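Local coordinates for glycosyl hydrolase family 2, TIM barrel domain protein (Parabacteroides merdae ATCC 43184, PDB 6DXU), which probably hydrolyses beta-D-glucuronides, as a glycoside hydrolase family 2 beta-glucuronidase of a human gut bacterium, at residues D[329-334]-D[587-592]; D[360-365]-D[511-516]; D[382-387]-D[421-426]. All blocks are in the same frame, centred on the assembly; numbering follows the deposited sequence.

Contact 1: residues D[329-334]-D[587-592]; sequences GTHRHE and GTAYWP
His331 and the loop residues Tyr590 and Trp591 form the dense part of this contact. The imidazole ND1 donates to Tyr590 O at 2.8 Å along a nearly straight line (172°); the acceptor lies in the ring plane, while the donor stands above the plane of the carbonyl. With CG anti to its own carbonyl carbon (chi1 -62°), the ring is brought in front of Trp591, whose six-membered ring turns an edge to one imidazole face, centroids 4.6 Å apart and planes at 66°. Next to ND1 on the same ring edge, CE1 lies 3.5 Å from Ala589 CB, and NE2 is hydrogen-bonded to Arg364 NH1. The backbones pair just behind: Tyr590 N donates to Gly329 O (3.0 Å). Gly329 N gives a weak bond to Thr588 O (2.8 Å). These parallel strands, 323-331 and 587-589, are the first and last of the TIM barrel, and their pairing closes it. Gly329 sits against Ala589 so tightly that a CB there would collide with Thr588 O. Replacing His331 with alanine would probably leave Tyr590 O without its imidazole donor and open a gap before the Trp591 edge. Past His331 the contact thins: His333 approaches obliquely, its NE2 3.5 Å from Trp591 CH2, and its ND1 is bonded to Tyr368 rather than across the contact.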
# COMPACT_ATOMS: atom_id res chain seq x y z
N GLY D 329 -27.97 -7.63 40.88
CA GLY D 329 -27.57 -7.67 39.50
C GLY D 329 -27.47 -9.04 38.86
O GLY D 329 -27.42 -10.07 39.54
N THR D 330 -27.43 -9.04 37.53
CA THR D 330 -27.13 -10.24 36.77
C THR D 330 -26.29 -9.82 35.57
O THR D 330 -25.83 -8.67 35.49
CB THR D 330 -28.43 -10.98 36.39
OG1 THR D 330 -28.11 -12.25 35.81
CG2 THR D 330 -29.27 -10.17 35.42
N HIS D 331 -26.03 -10.75 34.67
CA HIS D 331 -25.38 -10.49 33.40
C HIS D 331 -26.17 -11.19 32.30
O HIS D 331 -26.97 -12.08 32.57
CB HIS D 331 -23.95 -11.02 33.30
CG HIS D 331 -22.97 -10.43 34.27
ND1 HIS D 331 -22.96 -10.74 35.61
CD2 HIS D 331 -21.90 -9.62 34.06
CE1 HIS D 331 -21.94 -10.12 36.20
NE2 HIS D 331 -21.28 -9.44 35.28
N ARG D 332 -25.87 -10.82 31.06
CA ARG D 332 -26.40 -11.61 29.96
C ARG D 332 -25.42 -11.56 28.79
O ARG D 332 -24.69 -10.58 28.62
CB ARG D 332 -27.79 -11.13 29.54
CG ARG D 332 -27.80 -9.87 28.68
CD ARG D 332 -29.22 -9.46 28.26
NE ARG D 332 -29.89 -10.45 27.40
CZ ARG D 332 -29.79 -10.48 26.06
NH1 ARG D 332 -29.04 -9.60 25.41
NH2 ARG D 332 -30.47 -11.39 25.38
N HIS D 333 -25.39 -12.65 28.04
CA HIS D 333 -24.79 -12.69 26.72
C HIS D 333 -25.90 -12.65 25.66
O HIS D 333 -27.04 -13.07 25.91
CB HIS D 333 -23.94 -13.95 26.54
CG HIS D 333 -22.50 -13.78 26.92
ND1 HIS D 333 -21.66 -12.92 26.25
CD2 HIS D 333 -21.76 -14.36 27.90
CE1 HIS D 333 -20.45 -12.98 26.80
NE2 HIS D 333 -20.49 -13.84 27.80
N GLU D 334 -25.57 -12.12 24.49
CA GLU D 334 -26.47 -12.20 23.35
C GLU D 334 -26.27 -13.58 22.74
O GLU D 334 -25.42 -13.79 21.88
CB GLU D 334 -26.20 -11.10 22.33
CG GLU D 334 -26.52 -9.72 22.85
CD GLU D 334 -26.47 -8.67 21.75
OE1 GLU D 334 -26.97 -7.55 21.98
OE2 GLU D 334 -25.98 -8.97 20.64
N GLY D 587 -23.37 -3.39 45.72
CA GLY D 587 -24.20 -4.46 45.19
C GLY D 587 -23.33 -5.49 44.49
O GLY D 587 -22.10 -5.45 44.55
N THR D 588 -24.00 -6.45 43.85
CA THR D 588 -23.30 -7.48 43.10
C THR D 588 -24.09 -7.82 41.85
O THR D 588 -25.25 -7.41 41.69
CB THR D 588 -23.09 -8.78 43.89
OG1 THR D 588 -24.32 -9.51 43.89
CG2 THR D 588 -22.63 -8.51 45.33
N ALA D 589 -23.47 -8.60 40.97
CA ALA D 589 -24.15 -9.13 39.80
C ALA D 589 -23.78 -10.60 39.64
O ALA D 589 -22.61 -10.93 39.41
CB ALA D 589 -23.80 -8.32 38.55
N TYR D 590 -24.78 -11.48 39.76
CA TYR D 590 -24.61 -12.90 39.48
C TYR D 590 -24.21 -13.11 38.02
O TYR D 590 -24.66 -12.39 37.13
CB TYR D 590 -25.92 -13.64 39.81
CG TYR D 590 -25.79 -15.14 39.65
CD1 TYR D 590 -25.93 -15.75 38.40
CD2 TYR D 590 -25.51 -15.96 40.75
CE1 TYR D 590 -25.77 -17.11 38.24
CE2 TYR D 590 -25.36 -17.34 40.60
CZ TYR D 590 -25.49 -17.91 39.33
OH TYR D 590 -25.33 -19.28 39.15
N TRP D 591 -23.36 -14.12 37.76
CA TRP D 591 -22.92 -14.46 36.41
C TRP D 591 -23.36 -15.86 35.99
O TRP D 591 -22.88 -16.84 36.57
CB TRP D 591 -21.39 -14.36 36.27
CG TRP D 591 -20.93 -14.81 34.90
CD1 TRP D 591 -20.66 -16.09 34.48
CD2 TRP D 591 -20.76 -13.97 33.74
NE1 TRP D 591 -20.32 -16.10 33.14
CE2 TRP D 591 -20.36 -14.81 32.67
CE3 TRP D 591 -20.87 -12.60 33.52
CZ2 TRP D 591 -20.09 -14.31 31.39
CZ3 TRP D 591 -20.60 -12.10 32.24
CH2 TRP D 591 -20.21 -12.96 31.20
N PRO D 592 -24.20 -16.03 34.96
CA PRO D 592 -25.03 -15.05 34.26
C PRO D 592 -26.50 -15.33 34.57
O PRO D 592 -26.82 -16.26 35.32
CB PRO D 592 -24.76 -15.37 32.80
CG PRO D 592 -24.76 -16.91 32.82
CD PRO D 592 -24.14 -17.29 34.19

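Contact 2: residues D[360-365]-D[511-516]; sequences VNFIRL and LHVEWG
Arg364 and Glu514 share a salt bridge inside the barrel. Arg364 NH1 donates to Glu514 OE2 at 2.8 Å and 170°, with the oxygen in the guanidinium plane and using the lone pair that faces away from the other carboxylate oxygen. The two flat groups are turned only 19° from each other, yet the grip is one-sided: a single nitrogen meets a single oxygen. Other partners fix the rest of the guanidinium. NE forms a salt bridge with Glu388 and NH2 binds Asn429, so that together with His331 residues from several strands set its rotation. Arg364 gets there as a straight rod: CG is anti to the backbone N (chi1 172°), and the chain stays extended to NE. Glu514 sets off across the line to Arg364, and its extended chain carries the carboxylate over.

Beneath the charges lies Val513, which crosses the arginine chain at about a right angle; its CG2 sits 3.9 Å from Arg364 CD and 3.8 Å from NH1, touching both the last methylene and a terminal nitrogen. Further out the packing is wholly apolar. Val513 CG1 lies at the edge of the Phe362 ring, 4.2 Å from CE2. Leu511 and Phe362 reach toward each other, Leu511 CD2 3.9 Å from Phe362 CZ. Trp386 and Ala589 also touch Phe362.

Strands 362-364 and 512-513 are not paired; strands 323-331 and 587-589 stand between them in the sheet, so their side chains meet inside the barrel. An apolar plug topped by a charged network toward the C-terminal strand ends fits the pattern of TIM-barrel glycosidases, whose active site opens at that end.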
# COMPACT_ATOMS: atom_id res chain seq x y z
N VAL D 360 -34.42 -8.34 39.44
CA VAL D 360 -33.18 -7.69 39.03
C VAL D 360 -33.39 -6.19 38.95
O VAL D 360 -34.39 -5.70 38.40
CB VAL D 360 -32.74 -8.27 37.67
CG1 VAL D 360 -31.57 -7.45 37.06
CG2 VAL D 360 -32.35 -9.74 37.82
N ASN D 361 -32.42 -5.42 39.47
CA ASN D 361 -32.41 -3.98 39.23
C ASN D 361 -31.10 -3.49 38.62
O ASN D 361 -30.90 -2.27 38.50
CB ASN D 361 -32.73 -3.18 40.51
CG ASN D 361 -31.64 -3.31 41.60
OD1 ASN D 361 -30.49 -3.63 41.32
ND2 ASN D 361 -32.03 -3.07 42.85
N PHE D 362 -30.20 -4.40 38.23
CA PHE D 362 -28.89 -4.01 37.72
C PHE D 362 -28.41 -5.11 36.79
O PHE D 362 -28.60 -6.30 37.07
CB PHE D 362 -27.89 -3.80 38.86
CG PHE D 362 -26.47 -3.57 38.40
CD1 PHE D 362 -26.14 -2.48 37.60
CD2 PHE D 362 -25.47 -4.44 38.78
CE1 PHE D 362 -24.82 -2.29 37.18
CE2 PHE D 362 -24.17 -4.27 38.38
CZ PHE D 362 -23.84 -3.18 37.57
N ILE D 363 -27.77 -4.73 35.68
CA ILE D 363 -27.22 -5.72 34.77
C ILE D 363 -25.90 -5.20 34.21
O ILE D 363 -25.77 -4.02 33.87
CB ILE D 363 -28.22 -6.10 33.65
CG1 ILE D 363 -27.71 -7.31 32.85
CG2 ILE D 363 -28.51 -4.90 32.74
CD1 ILE D 363 -28.74 -7.89 31.88
N ARG D 364 -24.93 -6.09 34.13
CA ARG D 364 -23.72 -5.86 33.34
C ARG D 364 -23.89 -6.66 32.05
O ARG D 364 -24.12 -7.87 32.10
CB ARG D 364 -22.49 -6.29 34.13
CG ARG D 364 -21.15 -6.28 33.34
CD ARG D 364 -19.99 -6.55 34.29
NE ARG D 364 -18.74 -6.79 33.58
CZ ARG D 364 -18.03 -7.91 33.65
NH1 ARG D 364 -18.44 -8.94 34.38
NH2 ARG D 364 -16.89 -8.00 32.96
N LEU D 365 -23.82 -5.97 30.91
CA LEU D 365 -24.27 -6.55 29.64
C LEU D 365 -23.18 -7.42 29.00
O LEU D 365 -22.77 -7.23 27.86
CB LEU D 365 -24.73 -5.45 28.70
CG LEU D 365 -26.01 -4.75 29.16
CD1 LEU D 365 -26.38 -3.57 28.26
CD2 LEU D 365 -27.17 -5.75 29.19
N LEU D 511 -17.59 -2.71 43.55
CA LEU D 511 -18.83 -3.26 43.02
C LEU D 511 -18.49 -4.66 42.52
O LEU D 511 -17.61 -4.80 41.68
CB LEU D 511 -19.39 -2.40 41.89
CG LEU D 511 -20.58 -2.96 41.13
CD1 LEU D 511 -21.66 -3.34 42.11
CD2 LEU D 511 -21.13 -1.94 40.14
N HIS D 512 -19.17 -5.67 43.05
CA HIS D 512 -18.77 -7.06 42.83
C HIS D 512 -19.54 -7.62 41.63
O HIS D 512 -20.73 -7.90 41.73
CB HIS D 512 -19.04 -7.87 44.09
CG HIS D 512 -18.83 -9.35 43.94
ND1 HIS D 512 -19.28 -10.26 44.88
CD2 HIS D 512 -18.20 -10.08 42.98
CE1 HIS D 512 -18.96 -11.48 44.49
NE2 HIS D 512 -18.29 -11.40 43.35
N VAL D 513 -18.88 -7.79 40.48
CA VAL D 513 -19.55 -8.41 39.34
C VAL D 513 -18.93 -9.78 39.06
O VAL D 513 -17.71 -9.91 38.97
CB VAL D 513 -19.56 -7.52 38.09
CG1 VAL D 513 -20.51 -6.33 38.30
CG2 VAL D 513 -18.16 -7.07 37.71
N GLU D 514 -19.81 -10.78 38.90
CA GLU D 514 -19.56 -12.19 38.61
C GLU D 514 -19.40 -12.99 39.89
O GLU D 514 -18.44 -12.81 40.65
CB GLU D 514 -18.35 -12.43 37.69
CG GLU D 514 -18.48 -11.72 36.34
CD GLU D 514 -17.46 -12.20 35.31
OE1 GLU D 514 -16.97 -13.34 35.45
OE2 GLU D 514 -17.17 -11.43 34.37
N TRP D 515 -20.36 -13.89 40.12
CA TRP D 515 -20.29 -14.92 41.13
C TRP D 515 -21.34 -15.95 40.76
O TRP D 515 -22.18 -15.70 39.89
CB TRP D 515 -20.51 -14.37 42.55
CG TRP D 515 -21.83 -13.65 42.80
CD1 TRP D 515 -22.10 -12.33 42.56
CD2 TRP D 515 -23.05 -14.22 43.33
NE1 TRP D 515 -23.41 -12.03 42.92
CE2 TRP D 515 -24.00 -13.17 43.40
CE3 TRP D 515 -23.41 -15.50 43.78
CZ2 TRP D 515 -25.31 -13.38 43.87
CZ3 TRP D 515 -24.71 -15.70 44.24
CH2 TRP D 515 -25.64 -14.64 44.29
N GLY D 516 -21.28 -17.11 41.41
CA GLY D 516 -22.26 -18.15 41.17
C GLY D 516 -21.67 -19.54 41.07
O GLY D 516 -20.63 -19.82 41.68

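Contact 3: residues D[382-387]-D[421-426]; sequences GILVWE and AVIIWG
Ile424 lays its CG2 methyl over the five-membered ring of Trp386, 3.8 Å from that ring's centroid, a CH-pi contact; CD1 reaches on to Trp386 CE3 at 3.7 Å. With Trp386 CG anti to the backbone N (chi1 165°), a face of the indole is turned to the methyl. Its NE1 is bonded to Glu388. Gly426 follows beside the indole, where a CB would strike NE1.

The other face of the sheet carries Val385 beside Val422 (CG1 to CG2 4.0 Å) and Glu387 beside Trp425. Glu387 OE1 meets the edge of the Trp425 ring 3.8 Å from CZ3, the carboxylate nearly coplanar with the indole. His416 and Gln370 hold the two carboxylate oxygens, and Asp460 takes Trp425 NE1.

What sets this register is the backbone. Val385 O accepts from both Ile423 N (2.9 Å) and Ile424 N (3.3 Å), a beta bulge that shifts the pairing by one residue. Beyond it Gly426 N donates to Glu387 O at 2.8 Å.

Helices 372-381 and 399-416 cover the face of Val385, Glu387 and Trp425. Strand 384-388, helix 399-416 and strand 422-429 make a beta-alpha-beta crossover, the repeating step of a TIM barrel.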
# COMPACT_ATOMS: atom_id res chain seq x y z
N GLY D 382 -36.67 -0.57 34.34
CA GLY D 382 -36.02 -0.12 35.56
C GLY D 382 -34.83 -0.97 35.97
O GLY D 382 -34.78 -1.47 37.09
N ILE D 383 -33.86 -1.13 35.06
CA ILE D 383 -32.68 -1.95 35.32
C ILE D 383 -31.46 -1.08 35.01
O ILE D 383 -31.26 -0.68 33.86
CB ILE D 383 -32.65 -3.22 34.46
CG1 ILE D 383 -33.90 -4.07 34.74
CG2 ILE D 383 -31.35 -4.01 34.71
CD1 ILE D 383 -34.01 -5.30 33.81
N LEU D 384 -30.67 -0.76 36.04
CA LEU D 384 -29.44 -0.00 35.84
C LEU D 384 -28.42 -0.84 35.06
O LEU D 384 -28.45 -2.08 35.08
CB LEU D 384 -28.85 0.43 37.18
CG LEU D 384 -29.74 1.41 37.96
CD1 LEU D 384 -29.39 1.42 39.45
CD2 LEU D 384 -29.61 2.80 37.36
N VAL D 385 -27.49 -0.17 34.38
CA VAL D 385 -26.65 -0.82 33.38
C VAL D 385 -25.17 -0.47 33.55
O VAL D 385 -24.81 0.71 33.66
CB VAL D 385 -27.11 -0.47 31.95
CG1 VAL D 385 -26.06 -0.85 30.91
CG2 VAL D 385 -28.43 -1.17 31.66
N TRP D 386 -24.33 -1.51 33.51
CA TRP D 386 -22.90 -1.44 33.22
C TRP D 386 -22.70 -2.04 31.84
O TRP D 386 -23.12 -3.18 31.58
CB TRP D 386 -22.14 -2.20 34.31
CG TRP D 386 -20.68 -2.61 34.14
CD1 TRP D 386 -19.99 -2.88 32.97
CD2 TRP D 386 -19.75 -2.87 35.20
NE1 TRP D 386 -18.69 -3.26 33.25
CE2 TRP D 386 -18.52 -3.26 34.61
CE3 TRP D 386 -19.83 -2.79 36.59
CZ2 TRP D 386 -17.40 -3.58 35.37
CZ3 TRP D 386 -18.71 -3.09 37.34
CH2 TRP D 386 -17.52 -3.50 36.74
N GLU D 387 -22.13 -1.26 30.93
CA GLU D 387 -21.88 -1.71 29.56
C GLU D 387 -20.42 -1.46 29.22
O GLU D 387 -19.92 -0.34 29.42
CB GLU D 387 -22.83 -1.01 28.58
CG GLU D 387 -22.90 -1.69 27.19
CD GLU D 387 -23.90 -1.03 26.27
OE1 GLU D 387 -24.07 0.22 26.32
OE2 GLU D 387 -24.53 -1.76 25.49
N ALA D 421 -30.79 4.34 32.14
CA ALA D 421 -30.35 3.12 32.81
C ALA D 421 -28.84 3.07 33.00
O ALA D 421 -28.35 2.50 33.99
CB ALA D 421 -30.82 1.88 32.03
N VAL D 422 -28.06 3.63 32.06
CA VAL D 422 -26.62 3.41 32.11
C VAL D 422 -26.00 4.24 33.23
O VAL D 422 -26.20 5.46 33.30
CB VAL D 422 -25.97 3.75 30.76
CG1 VAL D 422 -24.46 3.54 30.84
CG2 VAL D 422 -26.59 2.91 29.63
N ILE D 423 -25.25 3.58 34.11
CA ILE D 423 -24.45 4.26 35.12
C ILE D 423 -22.96 4.02 34.98
O ILE D 423 -22.17 4.75 35.60
CB ILE D 423 -24.89 3.86 36.54
CG1 ILE D 423 -24.84 2.33 36.67
CG2 ILE D 423 -26.27 4.42 36.84
CD1 ILE D 423 -25.00 1.80 38.11
N ILE D 424 -22.52 3.00 34.23
CA ILE D 424 -21.11 2.63 34.18
C ILE D 424 -20.72 2.30 32.74
O ILE D 424 -21.39 1.51 32.07
CB ILE D 424 -20.80 1.42 35.09
CG1 ILE D 424 -20.79 1.85 36.56
CG2 ILE D 424 -19.47 0.79 34.70
CD1 ILE D 424 -20.74 0.67 37.54
N TRP D 425 -19.63 2.90 32.28
CA TRP D 425 -18.96 2.45 31.06
C TRP D 425 -17.75 1.61 31.45
O TRP D 425 -16.82 2.10 32.11
CB TRP D 425 -18.52 3.63 30.20
CG TRP D 425 -19.60 4.63 29.80
CD1 TRP D 425 -19.60 5.98 30.09
CD2 TRP D 425 -20.78 4.40 29.00
NE1 TRP D 425 -20.71 6.58 29.54
CE2 TRP D 425 -21.45 5.64 28.87
CE3 TRP D 425 -21.33 3.26 28.39
CZ2 TRP D 425 -22.64 5.78 28.14
CZ3 TRP D 425 -22.51 3.39 27.68
CH2 TRP D 425 -23.16 4.64 27.57
N GLY D 426 -17.76 0.34 31.06
CA GLY D 426 -16.68 -0.56 31.40
C GLY D 426 -15.61 -0.55 30.32
O GLY D 426 -15.90 -0.45 29.13

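From the N terminus, strand 323-331 comes first, then 362-364, 384-388 and 422-429, with 512-513 and 587-589 last. Contact 3 closes the shortest loop, a single crossover through helix 399-416. Contact 2 encloses it, returning from 511-516 to 360-365, and contact 1 encloses both, so the three nest without crossing. Contacts 1 and 3 are pairings along the sheet, the first sealing the barrel and the second joining consecutive strands, while contact 2 joins side chains within its interior. Contacts 1 and 2 touch through Ala589 O and Glu514 N, 2.8 Å apart; contacts 2 and 3 through Ile363 N and Leu384 O, also 2.8 Å apart.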